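Long-range contacts in ricin B-like lectin (Macrolepiota procera, PDB 4IYB), which probably serves as a carbohydrate-binding lectin of the ricin B beta-trefoil type and binds beta-D-galactose: residues A[20-25]-A[40-45]; A[65-70]-A[77-82]; A[83-88]-A[97-102]; A[90-95]-A[129-134]. All coordinates share one frame; numbering follows the deposited sequence.

Contact 1. Residues A[20-25]-A[40-45]. With GAL (beta-D-galactopyranose), chain C.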
loop_
_atom_site.group_PDB
_atom_site.type_symbol
_atom_site.label_atom_id
_atom_site.label_comp_id
_atom_site.label_asym_id
_atom_site.label_seq_id
_atom_site.Cartn_x
_atom_site.Cartn_y
_atom_site.Cartn_z
ATOM N N VAL A 20 -1.542 5.661 7.292
ATOM C CA VAL A 20 -1.643 5.474 5.845
ATOM C C VAL A 20 -0.311 5.191 5.187
ATOM O O VAL A 20 0.756 5.453 5.742
ATOM C CB VAL A 20 -2.308 6.668 5.142
ATOM C CG1 VAL A 20 -3.665 6.968 5.725
ATOM C CG2 VAL A 20 -1.382 7.887 5.145
ATOM N N ILE A 21 -0.379 4.603 3.995
ATOM C CA ILE A 21 0.803 4.394 3.181
ATOM C C ILE A 21 1.326 5.738 2.678
ATOM O O ILE A 21 0.642 6.449 1.965
ATOM C CB ILE A 21 0.469 3.469 1.990
ATOM C CG1 ILE A 21 -0.066 2.123 2.525
ATOM C CG2 ILE A 21 1.674 3.264 1.102
ATOM C CD1 ILE A 21 -0.247 1.076 1.446
ATOM N N ASP A 22 2.568 6.013 3.053
ATOM C CA ASP A 22 3.169 7.348 2.963
ATOM C C ASP A 22 4.541 7.203 2.326
ATOM O O ASP A 22 5.336 6.354 2.711
ATOM C CB ASP A 22 3.219 7.897 4.392
ATOM C CG ASP A 22 3.893 9.284 4.513
ATOM O OD1 ASP A 22 5.069 9.417 4.104
ATOM O OD2 ASP A 22 3.248 10.174 5.142
ATOM N N LEU A 23 4.782 7.972 1.262
ATOM C CA LEU A 23 6.110 8.094 0.668
ATOM C C LEU A 23 6.920 9.102 1.505
ATOM O O LEU A 23 6.626 10.301 1.506
ATOM C CB LEU A 23 5.965 8.568 -0.771
ATOM C CG LEU A 23 7.291 8.827 -1.517
ATOM C CD1 LEU A 23 8.106 7.559 -1.576
ATOM C CD2 LEU A 23 7.047 9.404 -2.915
ATOM N N SER A 24 7.865 8.587 2.253
ATOM C CA SER A 24 8.600 9.366 3.246
ATOM C C SER A 24 9.139 10.672 2.720
ATOM O O SER A 24 9.861 10.707 1.726
ATOM C CB SER A 24 9.758 8.561 3.764
ATOM O OG SER A 24 10.513 9.352 4.665
ATOM N N GLY A 25 8.849 11.727 3.462
ATOM C CA GLY A 25 9.402 13.038 3.134
ATOM C C GLY A 25 10.865 13.148 3.491
ATOM O O GLY A 25 11.506 14.114 3.097
ATOM N N LYS A 40 0.309 15.102 -0.400
ATOM C CA LYS A 40 0.275 14.474 -1.729
ATOM C C LYS A 40 1.115 13.215 -1.743
ATOM O O LYS A 40 0.880 12.322 -2.554
ATOM C CB LYS A 40 0.763 15.446 -2.818
ATOM C CG LYS A 40 -0.185 16.611 -3.030
ATOM C CD LYS A 40 -1.526 16.130 -3.552
ATOM C CE LYS A 40 -1.895 16.818 -4.864
ATOM N NZ LYS A 40 -2.736 18.023 -4.636
ATOM N N ASN A 41 2.098 13.139 -0.858
ATOM C CA ASN A 41 2.893 11.963 -0.682
ATOM C C ASN A 41 2.141 10.844 0.067
ATOM O O ASN A 41 2.699 9.773 0.267
ATOM C CB ASN A 41 4.165 12.304 0.095
ATOM C CG ASN A 41 3.882 12.792 1.510
ATOM O OD1 ASN A 41 3.036 13.659 1.720
ATOM N ND2 ASN A 41 4.595 12.223 2.476
ATOM N N GLN A 42 0.902 11.122 0.445
ATOM C CA GLN A 42 0.035 10.133 1.122
ATOM C C GLN A 42 -1.128 9.730 0.215
ATOM O O GLN A 42 -2.119 9.164 0.680
ATOM C CB GLN A 42 -0.496 10.724 2.425
ATOM C CG GLN A 42 0.610 11.282 3.306
ATOM C CD GLN A 42 0.074 11.721 4.633
ATOM O OE1 GLN A 42 -0.876 12.499 4.713
ATOM N NE2 GLN A 42 0.620 11.155 5.694
ATOM N N GLN A 43 -1.006 10.091 -1.060
ATOM C CA GLN A 43 -2.070 9.916 -2.043
ATOM C C GLN A 43 -1.513 9.170 -3.260
ATOM O O GLN A 43 -0.380 9.387 -3.695
ATOM C CB GLN A 43 -2.704 11.268 -2.421
ATOM C CG GLN A 43 -3.400 11.939 -1.248
ATOM C CD GLN A 43 -3.753 13.411 -1.475
ATOM O OE1 GLN A 43 -4.246 14.088 -0.574
ATOM N NE2 GLN A 43 -3.463 13.908 -2.640
ATOM N N TRP A 44 -2.297 8.214 -3.726
ATOM C CA TRP A 44 -1.877 7.246 -4.742
ATOM C C TRP A 44 -2.915 7.147 -5.850
ATOM O O TRP A 44 -4.078 6.922 -5.608
ATOM C CB TRP A 44 -1.675 5.861 -4.087
ATOM C CG TRP A 44 -0.626 5.920 -2.972
ATOM C CD1 TRP A 44 -0.859 6.146 -1.638
ATOM C CD2 TRP A 44 0.792 5.872 -3.129
ATOM N NE1 TRP A 44 0.316 6.215 -0.974
ATOM C CE2 TRP A 44 1.357 6.022 -1.846
ATOM C CE3 TRP A 44 1.640 5.634 -4.214
ATOM C CZ2 TRP A 44 2.748 6.035 -1.632
ATOM C CZ3 TRP A 44 2.992 5.636 -4.004
ATOM C CH2 TRP A 44 3.543 5.814 -2.720
ATOM N N THR A 45 -2.463 7.380 -7.093
ATOM C CA THR A 45 -3.333 7.330 -8.256
ATOM C C THR A 45 -3.314 5.912 -8.820
ATOM O O THR A 45 -2.240 5.402 -9.180
ATOM C CB THR A 45 -2.847 8.323 -9.329
ATOM O OG1 THR A 45 -2.801 9.650 -8.770
ATOM C CG2 THR A 45 -3.801 8.308 -10.520
HETATM C C1 GAL C . 7.149 14.462 6.288
HETATM C C2 GAL C . 5.899 14.136 5.496
HETATM C C3 GAL C . 5.180 12.966 6.140
HETATM C C4 GAL C . 6.145 11.808 6.311
HETATM C C5 GAL C . 7.337 12.289 7.132
HETATM C C6 GAL C . 8.367 11.195 7.326
HETATM O O1 GAL C . 7.846 15.455 5.561
HETATM O O2 GAL C . 5.024 15.250 5.467
HETATM O O3 GAL C . 4.031 12.697 5.380
HETATM O O4 GAL C . 6.564 11.297 5.038
HETATM O O5 GAL C . 7.971 13.316 6.381
HETATM O O6 GAL C . 9.306 11.595 8.296
HETATM O O HOH W 1 -2.107 6.596 1.573
#

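Contact 2. Residues A[65-70]-A[77-82]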
loop_
_atom_site.group_PDB
_atom_site.type_symbol
_atom_site.label_atom_id
_atom_site.label_comp_id
_atom_site.label_asym_id
_atom_site.label_seq_id
_atom_site.Cartn_x
_atom_site.Cartn_y
_atom_site.Cartn_z
ATOM N N GLY A 65 6.286 0.123 -5.393
ATOM C CA GLY A 65 6.874 -1.135 -5.825
ATOM C C GLY A 65 7.783 -1.732 -4.795
ATOM O O GLY A 65 7.704 -1.399 -3.606
ATOM N N ILE A 66 8.588 -2.692 -5.243
ATOM C CA ILE A 66 9.581 -3.327 -4.419
ATOM C C ILE A 66 10.818 -3.427 -5.330
ATOM O O ILE A 66 10.711 -3.359 -6.568
ATOM C CB ILE A 66 9.178 -4.752 -3.976
ATOM C CG1 ILE A 66 8.964 -5.657 -5.194
ATOM C CG2 ILE A 66 7.940 -4.699 -3.094
ATOM C CD1 ILE A 66 8.715 -7.120 -4.891
ATOM N N GLU A 67 11.931 -3.723 -4.712
ATOM C CA GLU A 67 13.127 -4.137 -5.447
ATOM C C GLU A 67 13.532 -5.563 -5.011
ATOM O O GLU A 67 13.549 -5.909 -3.828
ATOM C CB GLU A 67 14.256 -3.094 -5.257
ATOM C CG GLU A 67 14.043 -1.825 -6.092
ATOM C CD GLU A 67 14.705 -0.544 -5.544
ATOM O OE1 GLU A 67 15.227 -0.495 -4.397
ATOM O OE2 GLU A 67 14.666 0.462 -6.280
ATOM N N GLY A 68 13.774 -6.416 -5.992
ATOM C CA GLY A 68 14.209 -7.763 -5.697
ATOM C C GLY A 68 13.148 -8.644 -5.063
ATOM O O GLY A 68 11.988 -8.267 -4.908
ATOM N N THR A 69 13.580 -9.828 -4.669
ATOM C CA THR A 69 12.698 -10.977 -4.602
ATOM C C THR A 69 11.697 -10.817 -3.467
ATOM O O THR A 69 12.072 -10.551 -2.333
ATOM C CB THR A 69 13.534 -12.243 -4.402
ATOM O OG1 THR A 69 14.528 -12.302 -5.425
ATOM C CG2 THR A 69 12.681 -13.506 -4.469
ATOM N N PRO A 70 10.402 -11.060 -3.749
ATOM C CA PRO A 70 9.445 -11.065 -2.639
ATOM C C PRO A 70 9.845 -12.068 -1.564
ATOM O O PRO A 70 10.134 -13.238 -1.868
ATOM C CB PRO A 70 8.143 -11.488 -3.307
ATOM C CG PRO A 70 8.286 -11.064 -4.716
ATOM C CD PRO A 70 9.744 -11.239 -5.042
ATOM N N VAL A 77 9.149 0.331 -1.727
ATOM C CA VAL A 77 9.880 1.528 -2.130
ATOM C C VAL A 77 9.246 2.178 -3.334
ATOM O O VAL A 77 8.537 1.550 -4.121
ATOM C CB VAL A 77 11.355 1.204 -2.445
ATOM C CG1 VAL A 77 12.097 0.814 -1.188
ATOM C CG2 VAL A 77 11.474 0.142 -3.542
ATOM N N ALA A 78 9.532 3.463 -3.511
ATOM C CA ALA A 78 9.251 4.132 -4.756
ATOM C C ALA A 78 10.116 3.555 -5.878
ATOM O O ALA A 78 11.318 3.362 -5.702
ATOM C CB ALA A 78 9.506 5.627 -4.615
ATOM N N VAL A 79 9.490 3.298 -7.018
ATOM C CA VAL A 79 10.204 2.802 -8.191
ATOM C C VAL A 79 9.810 3.594 -9.417
ATOM O O VAL A 79 8.738 4.176 -9.479
ATOM C CB VAL A 79 9.981 1.274 -8.412
ATOM C CG1 VAL A 79 10.459 0.447 -7.216
ATOM C CG2 VAL A 79 8.546 0.998 -8.750
ATOM N N ASN A 80 10.677 3.616 -10.433
ATOM C CA ASN A 80 10.418 4.453 -11.602
ATOM C C ASN A 80 9.323 3.903 -12.515
ATOM O O ASN A 80 8.490 4.640 -13.055
ATOM C CB ASN A 80 11.721 4.621 -12.394
ATOM C CG ASN A 80 12.698 5.578 -11.723
ATOM O OD1 ASN A 80 12.317 6.449 -10.932
ATOM N ND2 ASN A 80 13.972 5.430 -12.058
ATOM N N ASP A 81 9.341 2.587 -12.688
ATOM C CA ASP A 81 8.473 1.920 -13.639
ATOM C C ASP A 81 7.208 1.406 -12.966
ATOM O O ASP A 81 7.257 0.988 -11.829
ATOM C CB ASP A 81 9.208 0.733 -14.250
ATOM C CG ASP A 81 10.351 1.158 -15.155
ATOM O OD1 ASP A 81 10.303 2.293 -15.680
ATOM O OD2 ASP A 81 11.271 0.341 -15.348
ATOM N N PRO A 82 6.080 1.426 -13.682
ATOM C CA PRO A 82 4.850 0.906 -13.078
ATOM C C PRO A 82 5.030 -0.508 -12.564
ATOM O O PRO A 82 5.658 -1.356 -13.218
ATOM C CB PRO A 82 3.842 0.956 -14.212
ATOM C CG PRO A 82 4.375 2.002 -15.149
ATOM C CD PRO A 82 5.859 1.865 -15.070
#

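Contact 3. Residues A[83-88]-A[97-102]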
loop_
_atom_site.group_PDB
_atom_site.type_symbol
_atom_site.label_atom_id
_atom_site.label_comp_id
_atom_site.label_asym_id
_atom_site.label_seq_id
_atom_site.Cartn_x
_atom_site.Cartn_y
_atom_site.Cartn_z
ATOM N N PHE A 83 4.549 -0.736 -11.350
ATOM C CA PHE A 83 4.631 -2.056 -10.712
ATOM C C PHE A 83 3.210 -2.550 -10.473
ATOM O O PHE A 83 2.382 -1.863 -9.892
ATOM C CB PHE A 83 5.395 -1.965 -9.394
ATOM C CG PHE A 83 5.607 -3.292 -8.730
ATOM C CD1 PHE A 83 4.618 -3.845 -7.931
ATOM C CD2 PHE A 83 6.802 -3.954 -8.843
ATOM C CE1 PHE A 83 4.811 -5.079 -7.351
ATOM C CE2 PHE A 83 6.998 -5.170 -8.268
ATOM C CZ PHE A 83 6.003 -5.734 -7.489
ATOM N N GLU A 84 2.907 -3.755 -10.961
ATOM C CA GLU A 84 1.560 -4.299 -10.931
ATOM C C GLU A 84 1.252 -5.055 -9.620
ATOM O O GLU A 84 2.063 -5.839 -9.117
ATOM C CB GLU A 84 1.383 -5.251 -12.108
ATOM C CG GLU A 84 1.333 -4.521 -13.450
ATOM C CD GLU A 84 0.894 -5.393 -14.617
ATOM O OE1 GLU A 84 0.141 -4.896 -15.505
ATOM O OE2 GLU A 84 1.372 -6.537 -14.688
ATOM N N TRP A 85 0.070 -4.766 -9.096
ATOM C CA TRP A 85 -0.464 -5.322 -7.851
ATOM C C TRP A 85 -1.825 -5.921 -8.135
ATOM O O TRP A 85 -2.565 -5.458 -9.025
ATOM C CB TRP A 85 -0.666 -4.215 -6.816
ATOM C CG TRP A 85 0.579 -3.540 -6.387
ATOM C CD1 TRP A 85 1.049 -2.300 -6.789
ATOM C CD2 TRP A 85 1.528 -4.027 -5.427
ATOM N NE1 TRP A 85 2.219 -2.001 -6.119
ATOM C CE2 TRP A 85 2.548 -3.049 -5.304
ATOM C CE3 TRP A 85 1.631 -5.208 -4.678
ATOM C CZ2 TRP A 85 3.641 -3.222 -4.454
ATOM C CZ3 TRP A 85 2.716 -5.376 -3.840
ATOM C CH2 TRP A 85 3.709 -4.389 -3.736
ATOM N N HIS A 86 -2.223 -6.924 -7.348
ATOM C CA HIS A 86 -3.601 -7.407 -7.342
ATOM C C HIS A 86 -4.230 -7.158 -5.973
ATOM O O HIS A 86 -3.545 -7.239 -4.952
ATOM C CB HIS A 86 -3.658 -8.916 -7.620
ATOM C CG HIS A 86 -3.322 -9.285 -9.019
ATOM N ND1 HIS A 86 -2.974 -10.573 -9.391
ATOM C CD2 HIS A 86 -3.295 -8.547 -10.153
ATOM C CE1 HIS A 86 -2.691 -10.589 -10.681
ATOM N NE2 HIS A 86 -2.930 -9.390 -11.175
ATOM N N ILE A 87 -5.514 -6.832 -5.964
ATOM C CA ILE A 87 -6.226 -6.570 -4.722
ATOM C C ILE A 87 -7.387 -7.516 -4.578
ATOM O O ILE A 87 -8.075 -7.816 -5.555
ATOM C CB ILE A 87 -6.668 -5.092 -4.571
ATOM C CG1 ILE A 87 -7.844 -4.756 -5.474
ATOM C CG2 ILE A 87 -5.484 -4.175 -4.872
ATOM C CD1 ILE A 87 -8.408 -3.355 -5.243
ATOM N N TRP A 88 -7.528 -8.046 -3.379
ATOM C CA TRP A 88 -8.574 -8.988 -3.007
ATOM C C TRP A 88 -9.306 -8.511 -1.764
ATOM O O TRP A 88 -8.671 -8.132 -0.771
ATOM C CB TRP A 88 -7.968 -10.362 -2.702
ATOM C CG TRP A 88 -7.323 -11.006 -3.910
ATOM C CD1 TRP A 88 -6.045 -10.836 -4.349
ATOM C CD2 TRP A 88 -7.953 -11.905 -4.825
ATOM N NE1 TRP A 88 -5.829 -11.599 -5.488
ATOM C CE2 TRP A 88 -6.991 -12.262 -5.791
ATOM C CE3 TRP A 88 -9.227 -12.475 -4.887
ATOM C CZ2 TRP A 88 -7.273 -13.166 -6.837
ATOM C CZ3 TRP A 88 -9.518 -13.334 -5.945
ATOM C CH2 TRP A 88 -8.547 -13.626 -6.928
ATOM N N PHE A 97 -9.096 -4.549 1.993
ATOM C CA PHE A 97 -8.404 -5.260 0.918
ATOM C C PHE A 97 -7.055 -5.770 1.408
ATOM O O PHE A 97 -6.421 -5.177 2.306
ATOM C CB PHE A 97 -8.121 -4.346 -0.282
ATOM C CG PHE A 97 -9.338 -3.908 -1.044
ATOM C CD1 PHE A 97 -9.942 -4.771 -1.938
ATOM C CD2 PHE A 97 -9.899 -2.652 -0.831
ATOM C CE1 PHE A 97 -11.051 -4.375 -2.647
ATOM C CE2 PHE A 97 -11.041 -2.259 -1.533
ATOM C CZ PHE A 97 -11.611 -3.130 -2.428
ATOM N N ARG A 98 -6.625 -6.868 0.785
ATOM C CA ARG A 98 -5.235 -7.291 0.790
ATOM C C ARG A 98 -4.618 -7.069 -0.560
ATOM O O ARG A 98 -5.262 -7.270 -1.594
ATOM C CB ARG A 98 -5.173 -8.760 1.198
ATOM C CG ARG A 98 -5.607 -8.981 2.633
ATOM C CD ARG A 98 -5.731 -10.459 2.972
ATOM N NE ARG A 98 -6.026 -10.630 4.390
ATOM C CZ ARG A 98 -5.126 -10.820 5.342
ATOM N NH1 ARG A 98 -3.835 -10.886 5.021
ATOM N NH2 ARG A 98 -5.508 -10.923 6.620
ATOM N N ILE A 99 -3.384 -6.568 -0.563
ATOM C CA ILE A 99 -2.723 -6.110 -1.772
ATOM C C ILE A 99 -1.492 -6.995 -2.006
ATOM O O ILE A 99 -0.579 -7.058 -1.165
ATOM C CB ILE A 99 -2.316 -4.628 -1.631
ATOM C CG1 ILE A 99 -3.558 -3.781 -1.350
ATOM C CG2 ILE A 99 -1.608 -4.160 -2.880
ATOM C CD1 ILE A 99 -3.250 -2.346 -0.961
ATOM N N PHE A 100 -1.534 -7.755 -3.100
ATOM C CA PHE A 100 -0.559 -8.854 -3.348
ATOM C C PHE A 100 0.345 -8.573 -4.531
ATOM O O PHE A 100 -0.087 -8.024 -5.556
ATOM C CB PHE A 100 -1.295 -10.157 -3.701
ATOM C CG PHE A 100 -1.901 -10.877 -2.537
ATOM C CD1 PHE A 100 -3.165 -10.566 -2.063
ATOM C CD2 PHE A 100 -1.211 -11.905 -1.917
ATOM C CE1 PHE A 100 -3.725 -11.287 -1.001
ATOM C CE2 PHE A 100 -1.734 -12.590 -0.849
ATOM C CZ PHE A 100 -3.018 -12.313 -0.404
ATOM N N VAL A 101 1.583 -9.061 -4.440
ATOM C CA VAL A 101 2.404 -9.258 -5.627
ATOM C C VAL A 101 1.767 -10.360 -6.453
ATOM O O VAL A 101 1.501 -11.447 -5.911
ATOM C CB VAL A 101 3.859 -9.636 -5.273
ATOM C CG1 VAL A 101 4.652 -9.848 -6.543
ATOM C CG2 VAL A 101 4.493 -8.527 -4.412
ATOM N N PRO A 102 1.458 -10.091 -7.732
ATOM C CA PRO A 102 0.778 -11.099 -8.572
ATOM C C PRO A 102 1.501 -12.458 -8.547
ATOM O O PRO A 102 2.740 -12.543 -8.625
ATOM C CB PRO A 102 0.773 -10.457 -9.957
ATOM C CG PRO A 102 0.692 -8.986 -9.645
ATOM C CD PRO A 102 1.624 -8.830 -8.470
#

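Contact 4. Residues A[90-95]-A[129-134]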
loop_
_atom_site.group_PDB
_atom_site.type_symbol
_atom_site.label_atom_id
_atom_site.label_comp_id
_atom_site.label_asym_id
_atom_site.label_seq_id
_atom_site.Cartn_x
_atom_site.Cartn_y
_atom_site.Cartn_z
ATOM N N ASP A 90 -10.912 -8.563 1.795
ATOM C CA ASP A 90 -10.590 -9.272 2.999
ATOM C C ASP A 90 -11.786 -10.014 3.571
ATOM O O ASP A 90 -12.908 -9.582 3.383
ATOM C CB ASP A 90 -10.051 -8.302 4.051
ATOM C CG ASP A 90 -9.551 -9.013 5.282
ATOM O OD1 ASP A 90 -8.653 -9.889 5.114
ATOM O OD2 ASP A 90 -10.054 -8.752 6.388
ATOM N N GLU A 91 -11.541 -11.095 4.305
ATOM C CA GLU A 91 -12.615 -11.877 4.912
ATOM C C GLU A 91 -13.132 -11.290 6.231
ATOM O O GLU A 91 -14.320 -11.425 6.552
ATOM C CB GLU A 91 -12.149 -13.318 5.149
ATOM C CG GLU A 91 -13.274 -14.267 5.519
ATOM C CD GLU A 91 -12.867 -15.742 5.528
ATOM O OE1 GLU A 91 -13.787 -16.565 5.764
ATOM O OE2 GLU A 91 -11.658 -16.032 5.449
ATOM N N ALA A 92 -12.244 -10.713 7.037
ATOM C CA ALA A 92 -12.651 -10.194 8.345
ATOM C C ALA A 92 -13.427 -8.889 8.240
ATOM O O ALA A 92 -14.431 -8.670 8.949
ATOM C CB ALA A 92 -11.443 -10.009 9.239
ATOM N N ASN A 93 -12.975 -8.029 7.351
ATOM C CA ASN A 93 -13.684 -6.803 6.997
ATOM C C ASN A 93 -13.753 -6.686 5.499
ATOM O O ASN A 93 -12.776 -6.340 4.847
ATOM C CB ASN A 93 -12.984 -5.564 7.582
ATOM C CG ASN A 93 -12.869 -5.606 9.088
ATOM O OD1 ASN A 93 -11.761 -5.776 9.652
ATOM N ND2 ASN A 93 -13.995 -5.498 9.764
ATOM N N GLU A 94 -14.922 -6.961 4.929
ATOM C CA GLU A 94 -15.043 -7.100 3.486
ATOM C C GLU A 94 -14.995 -5.782 2.709
ATOM O O GLU A 94 -14.846 -5.787 1.488
ATOM C CB GLU A 94 -16.324 -7.871 3.097
ATOM C CG GLU A 94 -16.331 -9.302 3.640
ATOM C CD GLU A 94 -17.449 -10.161 3.042
ATOM O OE1 GLU A 94 -18.013 -10.923 3.848
ATOM O OE2 GLU A 94 -17.715 -10.042 1.849
ATOM N N ASN A 95 -15.028 -4.661 3.449
ATOM C CA ASN A 95 -14.798 -3.353 2.857
ATOM C C ASN A 95 -13.301 -3.058 2.716
ATOM O O ASN A 95 -12.938 -2.123 2.005
ATOM C CB ASN A 95 -15.397 -2.272 3.735
ATOM C CG ASN A 95 -14.799 -2.280 5.107
ATOM O OD1 ASN A 95 -14.926 -3.257 5.840
ATOM N ND2 ASN A 95 -14.066 -1.252 5.428
ATOM N N GLU A 129 -3.720 -14.105 9.052
ATOM C CA GLU A 129 -4.951 -13.420 9.490
ATOM C C GLU A 129 -4.789 -12.040 10.160
ATOM O O GLU A 129 -5.775 -11.360 10.433
ATOM C CB GLU A 129 -5.755 -14.358 10.397
ATOM C CG GLU A 129 -5.162 -14.485 11.782
ATOM C CD GLU A 129 -5.608 -15.745 12.502
ATOM O OE1 GLU A 129 -5.073 -16.834 12.186
ATOM O OE2 GLU A 129 -6.485 -15.642 13.390
ATOM N N GLY A 130 -3.571 -11.584 10.402
ATOM C CA GLY A 130 -3.407 -10.318 11.123
ATOM C C GLY A 130 -4.016 -9.145 10.366
ATOM O O GLY A 130 -3.776 -8.978 9.165
ATOM N N LEU A 131 -4.722 -8.275 11.088
ATOM C CA LEU A 131 -5.422 -7.180 10.453
ATOM C C LEU A 131 -4.477 -6.086 9.972
ATOM O O LEU A 131 -4.867 -5.219 9.205
ATOM C CB LEU A 131 -6.467 -6.593 11.407
ATOM C CG LEU A 131 -7.638 -7.527 11.719
ATOM C CD1 LEU A 131 -8.589 -6.837 12.693
ATOM C CD2 LEU A 131 -8.374 -7.885 10.442
ATOM N N HIS A 132 -3.220 -6.137 10.395
ATOM C CA HIS A 132 -2.241 -5.170 9.908
ATOM C C HIS A 132 -1.824 -5.482 8.486
ATOM O O HIS A 132 -1.048 -4.728 7.909
ATOM C CB HIS A 132 -1.022 -5.173 10.808
ATOM C CG HIS A 132 -0.363 -6.506 10.916
ATOM N ND1 HIS A 132 -0.926 -7.545 11.632
ATOM C CD2 HIS A 132 0.769 -6.992 10.357
ATOM C CE1 HIS A 132 -0.155 -8.617 11.507
ATOM N NE2 HIS A 132 0.878 -8.312 10.741
ATOM N N GLN A 133 -2.353 -6.573 7.913
ATOM C CA GLN A 133 -2.185 -6.850 6.482
ATOM C C GLN A 133 -3.404 -6.437 5.627
ATOM O O GLN A 133 -3.535 -6.862 4.480
ATOM C CB GLN A 133 -1.893 -8.348 6.249
ATOM C CG GLN A 133 -0.673 -8.873 6.991
ATOM C CD GLN A 133 -0.273 -10.245 6.498
ATOM O OE1 GLN A 133 -1.059 -10.975 5.940
ATOM N NE2 GLN A 133 1.011 -10.542 6.617
ATOM N N THR A 134 -4.289 -5.626 6.211
ATOM C CA THR A 134 -5.525 -5.252 5.544
ATOM C C THR A 134 -5.661 -3.745 5.514
ATOM O O THR A 134 -5.213 -3.064 6.415
ATOM C CB THR A 134 -6.770 -5.946 6.178
ATOM O OG1 THR A 134 -7.082 -5.402 7.471
ATOM C CG2 THR A 134 -6.569 -7.455 6.267
HETATM O O HOH W 2 -9.737 -6.213 7.657
#

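Contact 1. Residues A[20-25]-A[40-45]
Asp-22 and Asn-41 meet at the galactose, each placed by its first torsion: CG of Asp-22, anti to the backbone N (chi1 177°), points the carboxylate at the sugar's O3 and O4, while CG of Asn-41, tucked between N and the carbonyl carbon (chi1 64°), carries ND2 across to Leu-23 O and O3. Asn-41 ND2 gives a nearly straight bond to Leu-23 O (3.0 Å), and Leu-23 N returns one to Asn-41 O (2.9 Å). ND2 spends its second N-H on the sugar O3, so the short amide of asparagine serves backbone and ligand at once. The carboxylate of Asp-22 suits the paired sugar hydroxyls: OD1 accepts from O4 (2.6 Å) and OD2 from O3 (2.7 Å). Gln-42 is the second shell. Its NE2 reaches OD2 of Asp-22 on the anti side (2.9 Å), the two flat groups almost perpendicular, while its OE1 is held by the backbone N-H groups of His-37 and Gly-39. Behind the site, the indole NE1 of Trp-44 points straight at Ile-21 O (3.0 Å), and its benzo ring packs on CG2 of Ile-21 and CB of Leu-23. Gly-25, with no side chain, lets the sugar come up against its backbone N, which donates to O4 (2.8 Å). With His-37 also bonded to the galactose, this is a site in which an aspartate and an asparagine bind the sugar hydroxyls, as is characteristic of ricin B-type beta-trefoil lectins.

Contact 2. Residues A[65-70]-A[77-82]
Gly-65 and Val-77 form an antiparallel hydrogen-bonded pair, Gly-65 N donating to Val-77 O (3.0 Å) and Val-77 N to Gly-65 O (2.9 Å). Both residues of the pair belong to the two-stranded hairpin 63-66/76-79. Val-79 leans over the opposite strand: its CG2 lies 4.0 Å from Gly-65 CA, against the bare backbone, and its CG1 rests near Ile-66 O. Glycine therefore suits this place by letting the valine branch settle directly on the backbone. In Val-77, CG1 is anti to the carbonyl carbon (chi1 -68°), so that CG2 falls between N and C and meets the extended chain of Glu-67, which crosses it at about a right angle with CD 3.9 Å away. The carboxylate of Glu-67 finds its charge partner in Lys-29, whose NZ also bonds to Ala-78 O. The chemistry is thus divided: the backbone supplies the polar bonds between the segments, the valines fill in with methyl groups, and the lysine gives the glutamate a partner near the valine's hydrocarbon.

Contact 3. Residues A[83-88]-A[97-102]
His-86 O takes the N-H of Phe-100 in a 2.8 Å bond that is almost straight, and Phe-100 O receives His-86 N in return (3.0 Å). Trp-88 and Arg-98 form the next hydrogen-bonded pair, with Ile-87 and Ile-99 as the non-hydrogen-bonded pair between them. The isoleucines lie alongside, CG2 of Ile-87 4.0 Å from CG1 of Ile-99. CG1 of Ile-87, set between the backbone N and the carbonyl carbon (chi1 74°), takes CD1 over one face of the Phe-97 ring in a CH-pi contact. On the face bearing His-86 and Phe-100, the compact, puckered ring of Pro-102 places CG 3.8 Å above the centre of the imidazole. Trp-88 CD1 comes within 3.7 Å of Phe-100 CD1, the ring planes nearly perpendicular. Trp-85 packs CZ3 against Val-101 CG2 (3.7 Å) and CE3 against Ile-99 CG2; its NE1 donates to Leu-64 O. Trp-85, just before the hairpin 86-89/97-100, and Ile-99 within it pack on Leu-108 of strand 106-110, while Ile-87 touches Trp-53 of strand 53-57.

Contact 4. Residues A[90-95]-A[129-134]
The carboxylate of Asp-90 and the side chain of Thr-134 meet at about a right angle, the methyl CG2 of Thr-134 3.4 Å from OD1 and 3.7 Å from OD2. Threonine suits the place because its branches do different work: CG2 touches the acid, while OG1, set between the backbone N and carbonyl carbon (chi1 72°), donates to Leu-131 O (2.8 Å). OD1 of Asp-90 is taken up by Arg-98. OD2 accepts from Asn-93 N at 3.2 Å, the Asx motif that folds the loop between strands 86-89 and 97-100 of the beta-trefoil; a weak bond comes from Ala-92 N. One water ties the loops together, bonded to Asp-90 OD2 (2.9 Å), Asn-93 OD1 and Thr-134 OG1; its two hydrogens can serve only two at a time. Leu-131 brings a single methyl, CD2, to 3.9 Å from CB of Ala-92, whose small side chain lets the loops come close. The amide of Asn-93 crosses the leucine at about a right angle, its OD1 4.1 Å from CD2.

How the contacts relate
The centres of contacts 2, 3 and 4 lie about 15, 17 and 21 Å from the centre of contact 1, which holds the galactose. Contact 2 is its direct neighbour, Leu-23 CD1 touching Ala-78 CB at 3.9 Å. Contact 2 in turn packs on contact 3, where Ile-66 CG1 meets Phe-83 CE2 (3.7 Å) and Gly-65 CA packs against the rings of Phe-83 and Trp-85. Contacts 3 and 4 alternate along the chain and are joined by Arg-98, whose NE forms a salt bridge with Asp-90 OD1 (2.8 Å) while NH1 probably bonds to Gln-133 OE1. Contacts 3 and 4 lie across the chain's centre from the sugar site.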